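PDB 6EU4: tail spike protein from Acinetobacter phage vB_AbaP_AS12, which probably recognises and cleaves the capsular polysaccharide of Acinetobacter baumannii as the trimeric tailspike of the phage particle. Local coordinates for residues R459-G463 against A464-G468; T488-R491 against G492-G495; T553-Y556 against G557-Y560; P575-T578 against N579-D582. All coordinates share one frame; numbering follows the deposited sequence.

Contact 1: R459-G463 against A464-G468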
ATOM      1  N   ARG A 459      21.756   6.358 -10.008  1.00 15.27           N
ATOM      2  CA  ARG A 459      21.113   6.830  -8.793  1.00 16.53           C
ATOM      3  C   ARG A 459      21.878   8.045  -8.286  1.00 17.42           C
ATOM      4  O   ARG A 459      23.081   7.960  -8.022  1.00 18.47           O
ATOM      5  CB  ARG A 459      21.088   5.734  -7.732  1.00 16.10           C
ATOM      6  CG  ARG A 459      20.296   6.104  -6.497  1.00 16.69           C
ATOM      7  CD  ARG A 459      20.317   4.964  -5.489  1.00 18.94           C
ATOM      8  NE  ARG A 459      19.413   5.178  -4.375  1.00 20.54           N
ATOM      9  CZ  ARG A 459      19.093   4.238  -3.490  1.00 25.60           C
ATOM     10  NH1 ARG A 459      19.619   3.012  -3.593  1.00 27.32           N
ATOM     11  NH2 ARG A 459      18.256   4.515  -2.495  1.00 25.57           N
ATOM     12  N   TYR A 460      21.181   9.168  -8.159  1.00 14.34           N
ATOM     13  CA  TYR A 460      21.746  10.403  -7.632  1.00 13.72           C
ATOM     14  C   TYR A 460      21.177  10.653  -6.249  1.00 16.24           C
ATOM     15  O   TYR A 460      19.956  10.738  -6.082  1.00 17.86           O
ATOM     16  CB  TYR A 460      21.434  11.573  -8.564  1.00 15.22           C
ATOM     17  CG  TYR A 460      22.096  11.424  -9.905  1.00 17.04           C
ATOM     18  CD1 TYR A 460      21.468  10.735 -10.952  1.00 18.20           C
ATOM     19  CD2 TYR A 460      23.371  11.939 -10.122  1.00 19.35           C
ATOM     20  CE1 TYR A 460      22.087  10.589 -12.175  1.00 18.15           C
ATOM     21  CE2 TYR A 460      23.995  11.798 -11.345  1.00 18.47           C
ATOM     22  CZ  TYR A 460      23.352  11.114 -12.360  1.00 19.80           C
ATOM     23  OH  TYR A 460      23.995  10.982 -13.554  1.00 19.81           O
ATOM     24  N   GLN A 461      22.061  10.776  -5.264  1.00 14.09           N
ATOM     25  CA  GLN A 461      21.691  11.124  -3.902  1.00 14.89           C
ATOM     26  C   GLN A 461      22.429  12.398  -3.495  1.00 15.16           C
ATOM     27  O   GLN A 461      23.659  12.486  -3.638  1.00 15.05           O
ATOM     28  CB  GLN A 461      22.032   9.984  -2.931  1.00 15.88           C
ATOM     29  CG  GLN A 461      21.305   8.679  -3.208  1.00 18.41           C
ATOM     30  CD  GLN A 461      21.717   7.569  -2.261  1.00 21.23           C
ATOM     31  OE1 GLN A 461      22.899   7.294  -2.093  1.00 23.28           O
ATOM     32  NE2 GLN A 461      20.745   6.936  -1.630  1.00 21.65           N
ATOM     33  N   ASP A 462      21.687  13.373  -2.979  1.00 15.15           N
ATOM     34  CA  ASP A 462      22.297  14.624  -2.541  1.00 14.09           C
ATOM     35  C   ASP A 462      21.425  15.255  -1.464  1.00 14.09           C
ATOM     36  O   ASP A 462      20.220  15.022  -1.400  1.00 14.75           O
ATOM     37  CB  ASP A 462      22.462  15.566  -3.735  1.00 14.86           C
ATOM     38  CG  ASP A 462      23.526  16.638  -3.524  1.00 17.12           C
ATOM     39  OD1 ASP A 462      24.170  16.675  -2.459  1.00 15.81           O
ATOM     40  OD2 ASP A 462      23.717  17.448  -4.458  1.00 18.14           O
ATOM     41  N   GLY A 463      22.038  16.076  -0.623  1.00 14.47           N
ATOM     42  CA  GLY A 463      21.292  16.850   0.347  1.00 15.83           C
ATOM     43  C   GLY A 463      21.493  16.325   1.761  1.00 17.39           C
ATOM     44  O   GLY A 463      22.103  15.281   1.996  1.00 16.54           O
ATOM     45  N   ALA A 464      20.947  17.085   2.713  1.00 18.57           N
ATOM     46  CA  ALA A 464      21.199  16.789   4.125  1.00 19.83           C
ATOM     47  C   ALA A 464      20.627  15.442   4.567  1.00 19.19           C
ATOM     48  O   ALA A 464      21.110  14.872   5.555  1.00 20.44           O
ATOM     49  CB  ALA A 464      20.627  17.893   5.006  1.00 24.30           C
ATOM     50  N   LYS A 465      19.606  14.933   3.894  1.00 16.40           N
ATOM     51  CA  LYS A 465      19.060  13.632   4.265  1.00 16.31           C
ATOM     52  C   LYS A 465      19.936  12.483   3.788  1.00 17.71           C
ATOM     53  O   LYS A 465      19.706  11.334   4.184  1.00 17.58           O
ATOM     54  CB  LYS A 465      17.650  13.494   3.714  1.00 19.99           C
ATOM     55  CG  LYS A 465      16.676  14.487   4.374  1.00 24.79           C
ATOM     56  CD  LYS A 465      15.254  14.176   4.090  1.00 29.96           C
ATOM     57  CE  LYS A 465      14.348  15.223   4.757  1.00 34.28           C
ATOM     58  NZ  LYS A 465      14.493  15.231   6.247  1.00 35.30           N
ATOM     59  N   PHE A 466      20.949  12.770   2.966  1.00 16.76           N
ATOM     60  CA  PHE A 466      21.819  11.754   2.385  1.00 15.91           C
ATOM     61  C   PHE A 466      23.260  12.194   2.601  1.00 16.57           C
ATOM     62  O   PHE A 466      24.003  12.511   1.662  1.00 16.52           O
ATOM     63  CB  PHE A 466      21.499  11.548   0.915  1.00 15.41           C
ATOM     64  CG  PHE A 466      20.085  11.145   0.674  1.00 17.05           C
ATOM     65  CD1 PHE A 466      19.683   9.839   0.904  1.00 18.46           C
ATOM     66  CD2 PHE A 466      19.146  12.055   0.251  1.00 16.30           C
ATOM     67  CE1 PHE A 466      18.395   9.461   0.696  1.00 17.06           C
ATOM     68  CE2 PHE A 466      17.846  11.673   0.056  1.00 17.08           C
ATOM     69  CZ  PHE A 466      17.469  10.376   0.288  1.00 18.07           C
ATOM     70  N   SER A 467      23.666  12.226   3.865  1.00 17.83           N
ATOM     71  CA  SER A 467      24.992  12.700   4.238  0.50 18.32           C
ATOM     72  C   SER A 467      26.046  11.608   4.169  1.00 18.04           C
ATOM     73  O   SER A 467      27.210  11.890   3.867  1.00 16.17           O
ATOM     74  CB  SER A 467      24.968  13.267   5.658  0.50 20.19           C
ATOM     75  OG  SER A 467      26.276  13.597   6.096  0.50 20.97           O
ATOM     76  N   GLY A 468      25.668  10.371   4.460  1.00 16.95           N
ATOM     77  CA  GLY A 468      26.664   9.315   4.488  1.00 13.80           C
ATOM     78  C   GLY A 468      26.016   7.949   4.472  1.00 15.52           C
ATOM     79  O   GLY A 468      24.801   7.802   4.639  1.00 13.96           O
TER
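Phe466 turns its ring back toward strand 458-462, which leads into the turn, and Gln461 and Asp462 receive it. Followed outward, its CB lies 4.2 Å from Gln461 CB, where the two side chains begin to cross at about a right angle. CG stands beside the backbone N (chi1 -58°), and from there the ring faces back to Gln461 and Asp462. One ortho carbon, CD1, comes 4.0 Å from Gln461 NE2, an oblique approach with the amide and ring planes 32° apart. The other, CD2, meets Asp462 O at 3.6 Å, this oxygen lying at the ring edge near its plane. Beyond, the ring rests on Val414 and Glu416 of the same chain and Pro419 of the third subunit. Gln461 NE2 is fixed by a hydrogen bond to Asp452, which also takes a salt bridge from Arg459. The backbone closes with Phe466 N donating to Gly463 O at 2.9 Å and 157°, from above the carbonyl plane. Gly463 has a positive phi, a conformation that favours glycine. The strand also pairs in parallel with a strand of the second subunit. This is a type I beta turn, Gly463 to Phe466, leading the chain out of a strand at the end of the parallel beta-helix of a trimeric tailspike.

Contact 2: T488-R491 against G492-G495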
ATOM      1  N   THR A 488      41.241  15.202 -16.672  1.00 20.57           N
ATOM      2  CA  THR A 488      41.524  16.445 -15.977  1.00 20.71           C
ATOM      3  C   THR A 488      40.259  17.224 -15.654  1.00 21.56           C
ATOM      4  O   THR A 488      40.251  17.999 -14.689  1.00 22.19           O
ATOM      5  CB  THR A 488      42.477  17.269 -16.833  1.00 25.19           C
ATOM      6  OG1 THR A 488      43.689  16.523 -16.989  1.00 23.82           O
ATOM      7  CG2 THR A 488      42.787  18.630 -16.205  1.00 26.18           C
ATOM      8  N   ASN A 489      39.181  17.006 -16.401  1.00 21.05           N
ATOM      9  CA  ASN A 489      37.959  17.794 -16.274  1.00 22.59           C
ATOM     10  C   ASN A 489      36.799  16.974 -15.717  1.00 22.31           C
ATOM     11  O   ASN A 489      35.648  17.141 -16.136  1.00 21.95           O
ATOM     12  CB  ASN A 489      37.583  18.411 -17.622  1.00 26.05           C
ATOM     13  CG  ASN A 489      38.702  19.248 -18.210  1.00 31.53           C
ATOM     14  OD1 ASN A 489      39.501  19.834 -17.481  1.00 30.98           O
ATOM     15  ND2 ASN A 489      38.762  19.313 -19.545  1.00 35.74           N
ATOM     16  N   LEU A 490      37.080  16.101 -14.743  1.00 19.32           N
ATOM     17  CA  LEU A 490      36.063  15.308 -14.058  1.00 18.27           C
ATOM     18  C   LEU A 490      35.886  15.736 -12.606  1.00 18.98           C
ATOM     19  O   LEU A 490      35.325  14.981 -11.799  1.00 18.57           O
ATOM     20  CB  LEU A 490      36.411  13.816 -14.121  1.00 18.60           C
ATOM     21  CG  LEU A 490      36.548  13.210 -15.514  1.00 20.93           C
ATOM     22  CD1 LEU A 490      36.996  11.744 -15.433  1.00 22.72           C
ATOM     23  CD2 LEU A 490      35.229  13.308 -16.272  1.00 23.05           C
ATOM     24  N   ARG A 491      36.351  16.940 -12.258  1.00 17.71           N
ATOM     25  CA  ARG A 491      36.266  17.427 -10.887  1.00 18.70           C
ATOM     26  C   ARG A 491      34.874  17.933 -10.531  1.00 17.30           C
ATOM     27  O   ARG A 491      34.506  17.956  -9.350  1.00 17.08           O
ATOM     28  CB  ARG A 491      37.295  18.540 -10.694  1.00 19.92           C
ATOM     29  CG  ARG A 491      38.709  18.044 -11.033  1.00 20.06           C
ATOM     30  CD  ARG A 491      39.702  19.151 -11.021  1.00 18.53           C
ATOM     31  NE  ARG A 491      40.069  19.557  -9.673  1.00 18.24           N
ATOM     32  CZ  ARG A 491      40.983  20.488  -9.429  1.00 18.94           C
ATOM     33  NH1 ARG A 491      41.586  21.083 -10.446  1.00 20.65           N
ATOM     34  NH2 ARG A 491      41.301  20.824  -8.184  1.00 17.71           N
ATOM     35  N   GLY A 492      34.107  18.360 -11.527  1.00 19.81           N
ATOM     36  CA  GLY A 492      32.739  18.807 -11.299  1.00 21.27           C
ATOM     37  C   GLY A 492      31.709  17.692 -11.314  1.00 20.74           C
ATOM     38  O   GLY A 492      30.676  17.787 -10.642  1.00 23.84           O
ATOM     39  N   SER A 493      31.979  16.621 -12.057  1.00 20.08           N
ATOM     40  CA  SER A 493      30.972  15.602 -12.319  1.00 21.64           C
ATOM     41  C   SER A 493      31.155  14.337 -11.494  1.00 21.95           C
ATOM     42  O   SER A 493      30.188  13.589 -11.310  1.00 22.07           O
ATOM     43  CB  SER A 493      30.977  15.229 -13.806  1.00 23.21           C
ATOM     44  OG  SER A 493      32.227  14.719 -14.228  1.00 25.44           O
ATOM     45  N   LEU A 494      32.359  14.073 -11.000  1.00 17.21           N
ATOM     46  CA  LEU A 494      32.627  12.888 -10.204  1.00 15.85           C
ATOM     47  C   LEU A 494      33.446  13.264  -8.974  1.00 15.83           C
ATOM     48  O   LEU A 494      34.246  14.204  -9.011  1.00 16.10           O
ATOM     49  CB  LEU A 494      33.383  11.830 -11.020  1.00 17.32           C
ATOM     50  CG  LEU A 494      32.699  11.242 -12.257  1.00 21.32           C
ATOM     51  CD1 LEU A 494      33.701  10.455 -13.067  1.00 21.12           C
ATOM     52  CD2 LEU A 494      31.521  10.363 -11.862  1.00 20.65           C
ATOM     53  N   GLY A 495      33.214  12.541  -7.877  1.00 14.47           N
ATOM     54  CA  GLY A 495      33.989  12.711  -6.659  1.00 13.73           C
ATOM     55  C   GLY A 495      35.066  11.643  -6.580  1.00 14.08           C
ATOM     56  O   GLY A 495      35.978  11.594  -7.416  1.00 15.93           O
TER
HETATM   57  O   HOH W   1      33.655  17.841 -14.370  1.00 26.03           O
HETATM   58  O   HOH W   2      35.731  16.133  -7.797  1.00 17.03           O
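Leu490 and Leu494 meet on the buried side of this turn, their CD1 atoms 4.3 Å apart. Both leucines hold CG beside the backbone N, and both also pack on Leu499 of the following strand. Closer in, Leu494 CB sits 3.8 Å from Leu490 O. That oxygen accepts a hydrogen bond from Leu494 N at 3.2 Å, with an N-H...O angle of 147° and the donor above the carbonyl plane; Gln524 NE2 supplies a second bond to it. The bond from Leu494 N back to Leu490 O closes a single alpha-turn in the loop joining strands 474-481 and 496-501, neighbours that run parallel in the sheet beyond the beta-helix. The outer side is looser and relies on water. Water 1 donates to Asn489 O at 2.8 Å and accepts from Gly492 N, with a weak bond to Ser493 OG, which lies 3.9 Å from Leu490 CD2. Water 2 donates to both Arg491 O and Leu494 O, each 2.7 Å away, and so ties together two carbonyls that, both being acceptors, cannot bond directly. Arg491 leaves the turn altogether: bent at chi3 (76°), it carries its guanidinium group to Asn535, Ser533 O, Asp555 O and Gln558 O, and makes a cation-pi contact with Tyr560.

Contact 3: T553-Y556 against G557-Y560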
ATOM      1  N   THR A 553      47.812  15.647  -7.773  1.00 15.53           N
ATOM      2  CA  THR A 553      46.831  16.289  -6.912  1.00 15.18           C
ATOM      3  C   THR A 553      46.362  17.583  -7.543  1.00 15.08           C
ATOM      4  O   THR A 553      47.069  18.206  -8.339  1.00 15.58           O
ATOM      5  CB  THR A 553      47.404  16.605  -5.527  1.00 15.38           C
ATOM      6  OG1 THR A 553      48.584  17.385  -5.673  1.00 17.30           O
ATOM      7  CG2 THR A 553      47.723  15.328  -4.764  1.00 16.66           C
ATOM      8  N   GLY A 554      45.169  17.993  -7.129  1.00 15.81           N
ATOM      9  CA  GLY A 554      44.615  19.281  -7.498  1.00 16.77           C
ATOM     10  C   GLY A 554      44.094  20.007  -6.278  1.00 15.86           C
ATOM     11  O   GLY A 554      43.209  19.513  -5.575  1.00 15.80           O
ATOM     12  N   ASP A 555      44.665  21.173  -6.001  1.00 15.88           N
ATOM     13  CA  ASP A 555      44.238  21.978  -4.873  1.00 16.13           C
ATOM     14  C   ASP A 555      42.897  22.634  -5.191  1.00 17.63           C
ATOM     15  O   ASP A 555      42.546  22.850  -6.352  1.00 17.27           O
ATOM     16  CB  ASP A 555      45.317  23.019  -4.567  1.00 16.82           C
ATOM     17  CG  ASP A 555      45.209  23.648  -3.173  1.00 20.25           C
ATOM     18  OD1 ASP A 555      44.329  23.267  -2.361  1.00 19.70           O
ATOM     19  OD2 ASP A 555      46.044  24.558  -2.898  1.00 21.23           O
ATOM     20  N   TYR A 556      42.140  22.916  -4.139  1.00 17.60           N
ATOM     21  CA  TYR A 556      40.862  23.600  -4.262  1.00 18.09           C
ATOM     22  C   TYR A 556      41.057  24.941  -4.965  1.00 17.97           C
ATOM     23  O   TYR A 556      41.809  25.797  -4.486  1.00 18.74           O
ATOM     24  CB  TYR A 556      40.287  23.793  -2.864  1.00 19.06           C
ATOM     25  CG  TYR A 556      38.867  24.285  -2.791  1.00 20.06           C
ATOM     26  CD1 TYR A 556      38.574  25.645  -2.838  1.00 23.62           C
ATOM     27  CD2 TYR A 556      37.823  23.391  -2.642  1.00 21.50           C
ATOM     28  CE1 TYR A 556      37.267  26.096  -2.748  1.00 23.50           C
ATOM     29  CE2 TYR A 556      36.506  23.834  -2.547  1.00 23.69           C
ATOM     30  CZ  TYR A 556      36.245  25.188  -2.594  1.00 24.94           C
ATOM     31  OH  TYR A 556      34.947  25.644  -2.512  1.00 29.56           O
ATOM     32  N   GLY A 557      40.391  25.119  -6.108  1.00 20.73           N
ATOM     33  CA  GLY A 557      40.514  26.344  -6.876  1.00 23.52           C
ATOM     34  C   GLY A 557      41.770  26.460  -7.715  1.00 24.00           C
ATOM     35  O   GLY A 557      42.037  27.537  -8.263  1.00 24.19           O
ATOM     36  N   GLN A 558      42.543  25.395  -7.841  1.00 19.98           N
ATOM     37  CA  GLN A 558      43.758  25.394  -8.642  1.00 21.12           C
ATOM     38  C   GLN A 558      43.697  24.277  -9.669  1.00 19.72           C
ATOM     39  O   GLN A 558      43.027  23.261  -9.473  1.00 19.97           O
ATOM     40  CB  GLN A 558      45.013  25.193  -7.775  1.00 18.83           C
ATOM     41  CG  GLN A 558      45.196  26.210  -6.679  1.00 21.11           C
ATOM     42  CD  GLN A 558      45.615  27.594  -7.200  1.00 29.95           C
ATOM     43  OE1 GLN A 558      46.038  27.752  -8.345  1.00 30.12           O
ATOM     44  NE2 GLN A 558      45.501  28.593  -6.342  1.00 34.46           N
ATOM     45  N   ALA A 559      44.455  24.453 -10.749  1.00 20.75           N
ATOM     46  CA  ALA A 559      44.622  23.386 -11.724  1.00 22.63           C
ATOM     47  C   ALA A 559      45.419  22.231 -11.116  1.00 20.62           C
ATOM     48  O   ALA A 559      46.168  22.396 -10.145  1.00 19.29           O
ATOM     49  CB  ALA A 559      45.333  23.905 -12.970  1.00 25.64           C
ATOM     50  N   TYR A 560      45.271  21.050 -11.719  1.00 20.16           N
ATOM     51  CA  TYR A 560      46.054  19.895 -11.308  1.00 17.95           C
ATOM     52  C   TYR A 560      47.544  20.199 -11.383  1.00 19.03           C
ATOM     53  O   TYR A 560      48.029  20.858 -12.315  1.00 20.28           O
ATOM     54  CB  TYR A 560      45.754  18.689 -12.193  1.00 17.31           C
ATOM     55  CG  TYR A 560      44.587  17.811 -11.759  1.00 17.04           C
ATOM     56  CD1 TYR A 560      44.687  16.985 -10.646  1.00 17.38           C
ATOM     57  CD2 TYR A 560      43.403  17.794 -12.481  1.00 18.86           C
ATOM     58  CE1 TYR A 560      43.628  16.149 -10.267  1.00 17.55           C
ATOM     59  CE2 TYR A 560      42.340  16.965 -12.111  1.00 19.23           C
ATOM     60  CZ  TYR A 560      42.453  16.156 -11.010  1.00 17.07           C
ATOM     61  OH  TYR A 560      41.389  15.357 -10.649  1.00 18.26           O
TER
HETATM   62  O   HOH W   3      46.923  21.957  -7.629  1.00 15.52           O
HETATM   63  O   HOH W   4      45.584  27.236  -3.195  1.00 31.27           O
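Tyr560 brings the CD1 edge of its ring against the backbone of Thr553 and Gly554. Its CD1 lies 3.5 Å from Thr553 O, which stands at the ring edge near its plane, while Gly554 N approaches the same carbon obliquely at 3.7 Å. Tyr560 CA adds a CA-H...O contact to Thr553 O at 3.6 Å. At the far end the chain reverses in a type II beta turn from Asp555 to Gln558, closed by Gln558 N donating to Asp555 O at 2.9 Å. Gly557 takes up the positive phi (78°) that this turn places at its third position. Alongside, the aliphatic parts of the two end residues meet, Asp555 CB to Gln558 CG at 3.8 Å; Gln558 is bent at chi2 (-72°), and its NE2 makes a weak bond to water 4, which donates to Asp555 OD2. Water 3 links the two arms, accepting from Asp555 N and lying 2.7 Å from Ala559 O, to which it probably donates. The turn follows directly on strand 547-554: Gly554 makes a backbone hydrogen bond with Asn535, Tyr560 packs on Asn535 and Gln537 of neighbouring strand 535-542, and the Thr553 side chain reaches Ala547 of the third subunit.

Contact 4: P575-T578 against N579-D582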
ATOM      1  N   PRO A 575      64.859  10.496 -13.448  1.00 24.72           N
ATOM      2  CA  PRO A 575      64.172  11.718 -13.006  1.00 24.76           C
ATOM      3  C   PRO A 575      63.407  12.394 -14.131  1.00 25.42           C
ATOM      4  O   PRO A 575      63.737  12.271 -15.316  1.00 26.90           O
ATOM      5  CB  PRO A 575      65.315  12.629 -12.531  1.00 28.25           C
ATOM      6  CG  PRO A 575      66.496  11.810 -12.441  1.00 30.67           C
ATOM      7  CD  PRO A 575      66.314  10.596 -13.296  1.00 28.51           C
ATOM      8  N   ALA A 576      62.396  13.175 -13.728  1.00 26.32           N
ATOM      9  CA  ALA A 576      61.562  13.899 -14.683  1.00 24.10           C
ATOM     10  C   ALA A 576      62.328  14.967 -15.446  1.00 27.24           C
ATOM     11  O   ALA A 576      61.892  15.362 -16.533  1.00 27.45           O
ATOM     12  CB  ALA A 576      60.377  14.542 -13.961  1.00 22.84           C
ATOM     13  N   ALA A 577      63.439  15.453 -14.899  1.00 24.55           N
ATOM     14  CA  ALA A 577      64.290  16.429 -15.566  1.00 28.23           C
ATOM     15  C   ALA A 577      65.723  16.181 -15.132  1.00 28.67           C
ATOM     16  O   ALA A 577      65.975  15.775 -13.993  1.00 28.79           O
ATOM     17  CB  ALA A 577      63.882  17.874 -15.231  1.00 29.57           C
ATOM     18  N   THR A 578      66.663  16.428 -16.048  1.00 30.54           N
ATOM     19  CA  THR A 578      68.068  16.178 -15.777  1.00 29.60           C
ATOM     20  C   THR A 578      68.653  17.250 -14.860  1.00 30.92           C
ATOM     21  O   THR A 578      68.175  18.388 -14.811  1.00 30.43           O
ATOM     22  CB  THR A 578      68.859  16.116 -17.090  1.00 33.03           C
ATOM     23  OG1 THR A 578      70.132  15.504 -16.856  1.00 32.12           O
ATOM     24  CG2 THR A 578      69.055  17.518 -17.709  1.00 33.80           C
ATOM     25  N   ASN A 579      69.687  16.862 -14.108  1.00 31.37           N
ATOM     26  CA  ASN A 579      70.498  17.812 -13.338  1.00 32.50           C
ATOM     27  C   ASN A 579      69.624  18.693 -12.441  1.00 31.62           C
ATOM     28  O   ASN A 579      69.857  19.899 -12.281  1.00 30.38           O
ATOM     29  CB  ASN A 579      71.352  18.663 -14.277  1.00 34.19           C
ATOM     30  CG  ASN A 579      72.414  19.442 -13.548  1.00 35.79           C
ATOM     31  OD1 ASN A 579      72.877  19.032 -12.484  1.00 34.93           O
ATOM     32  ND2 ASN A 579      72.824  20.572 -14.126  1.00 36.57           N
ATOM     33  N   THR A 580      68.625  18.080 -11.832  1.00 30.28           N
ATOM     34  CA  THR A 580      67.634  18.784 -11.030  1.00 30.86           C
ATOM     35  C   THR A 580      67.462  18.171  -9.651  1.00 30.09           C
ATOM     36  O   THR A 580      67.442  18.906  -8.661  1.00 27.95           O
ATOM     37  CB  THR A 580      66.283  18.796 -11.797  1.00 30.80           C
ATOM     38  OG1 THR A 580      66.451  19.499 -13.040  1.00 33.28           O
ATOM     39  CG2 THR A 580      65.180  19.475 -10.994  1.00 29.49           C
ATOM     40  N   TYR A 581      67.383  16.846  -9.557  1.00 29.18           N
ATOM     41  CA  TYR A 581      67.027  16.158  -8.327  1.00 25.99           C
ATOM     42  C   TYR A 581      68.231  15.416  -7.758  1.00 26.35           C
ATOM     43  O   TYR A 581      69.121  14.973  -8.493  1.00 26.88           O
ATOM     44  CB  TYR A 581      65.868  15.188  -8.577  1.00 24.78           C
ATOM     45  CG  TYR A 581      64.636  15.898  -9.117  1.00 24.33           C
ATOM     46  CD1 TYR A 581      63.883  16.740  -8.304  1.00 24.33           C
ATOM     47  CD2 TYR A 581      64.247  15.751 -10.443  1.00 25.81           C
ATOM     48  CE1 TYR A 581      62.755  17.406  -8.790  1.00 23.73           C
ATOM     49  CE2 TYR A 581      63.117  16.413 -10.942  1.00 26.34           C
ATOM     50  CZ  TYR A 581      62.385  17.242 -10.114  1.00 25.39           C
ATOM     51  OH  TYR A 581      61.273  17.901 -10.606  1.00 25.91           O
ATOM     52  N   ASP A 582      68.256  15.299  -6.433  1.00 25.16           N
ATOM     53  CA  ASP A 582      69.396  14.747  -5.719  1.00 23.67           C
ATOM     54  C   ASP A 582      69.055  13.392  -5.117  1.00 24.04           C
ATOM     55  O   ASP A 582      67.894  13.107  -4.806  1.00 22.31           O
ATOM     56  CB  ASP A 582      69.848  15.658  -4.575  1.00 25.41           C
ATOM     57  CG  ASP A 582      70.431  16.980  -5.038  1.00 26.74           C
ATOM     58  OD1 ASP A 582      70.939  17.071  -6.181  1.00 28.00           O
ATOM     59  OD2 ASP A 582      70.417  17.930  -4.211  1.00 27.33           O
TER
HETATM   60  O   HOH W   5      67.575  15.295 -11.882  1.00 24.77           O
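Thr578 O accepts the hydroxyl of Thr580, OG1 donating at 2.7 Å with the donor lifted 49° out of the carbonyl plane. The bond joins residues two apart, and it goes with the backbone conformation of Asn579, whose phi and psi are both positive, in the left-handed helical region. Thr580 keeps OG1 beside its backbone N (chi1 -61°), turned back over the bend, where it also lies 3.7 Å from Ala577 CB. The same torsion sends Thr580 CG2 the other way, over the ring of Tyr581: the methyl stands 3.6 Å above the centre of one face, as in a CH-pi contact. The ring also touches the first arm. Tyr581 CD2 is 3.9 Å from Pro575 CB, which lies at the edge near the ring plane, and CE2 approaches Ala576 CB more loosely at 4.5 Å. Between the two arms, water 5 donates to Ala577 O at 2.7 Å and accepts from Tyr581 N at 2.8 Å, bridging backbone groups that do not meet directly. Two other subunits supply further partners. Thr578 OG1 is bonded to Thr589 N of the second subunit and Pro575 O to Ser588 of that subunit, whose Arg591 forms a salt bridge with Asp582; Ala576 packs on Tyr569 of the third subunit. The result is a compact loop, with its bend at Asn579 and a water within it, set between two other subunits in the C-terminal part of the modelled tailspike.

The four contacts follow one another in series toward the C-terminal end of the modelled chain. Contact 1 lies at the end of the parallel beta-helix; contacts 2 and 3 belong to the six-stranded sheet after it, at the loop before strand 496-501 and the end of strand 547-554. Their centres are 12 Å apart, and they alone touch, the Arg491 side chain joining one turn to the other. Contact 1 is 18 Å from contact 2, centre to centre. Contact 4, in the loop between strands 564-565 and 594-595 and beyond the six-stranded sheet, is 24 Å from contact 3 between centres. All four touch the third subunit, so this succession of turns runs along the trimer interface.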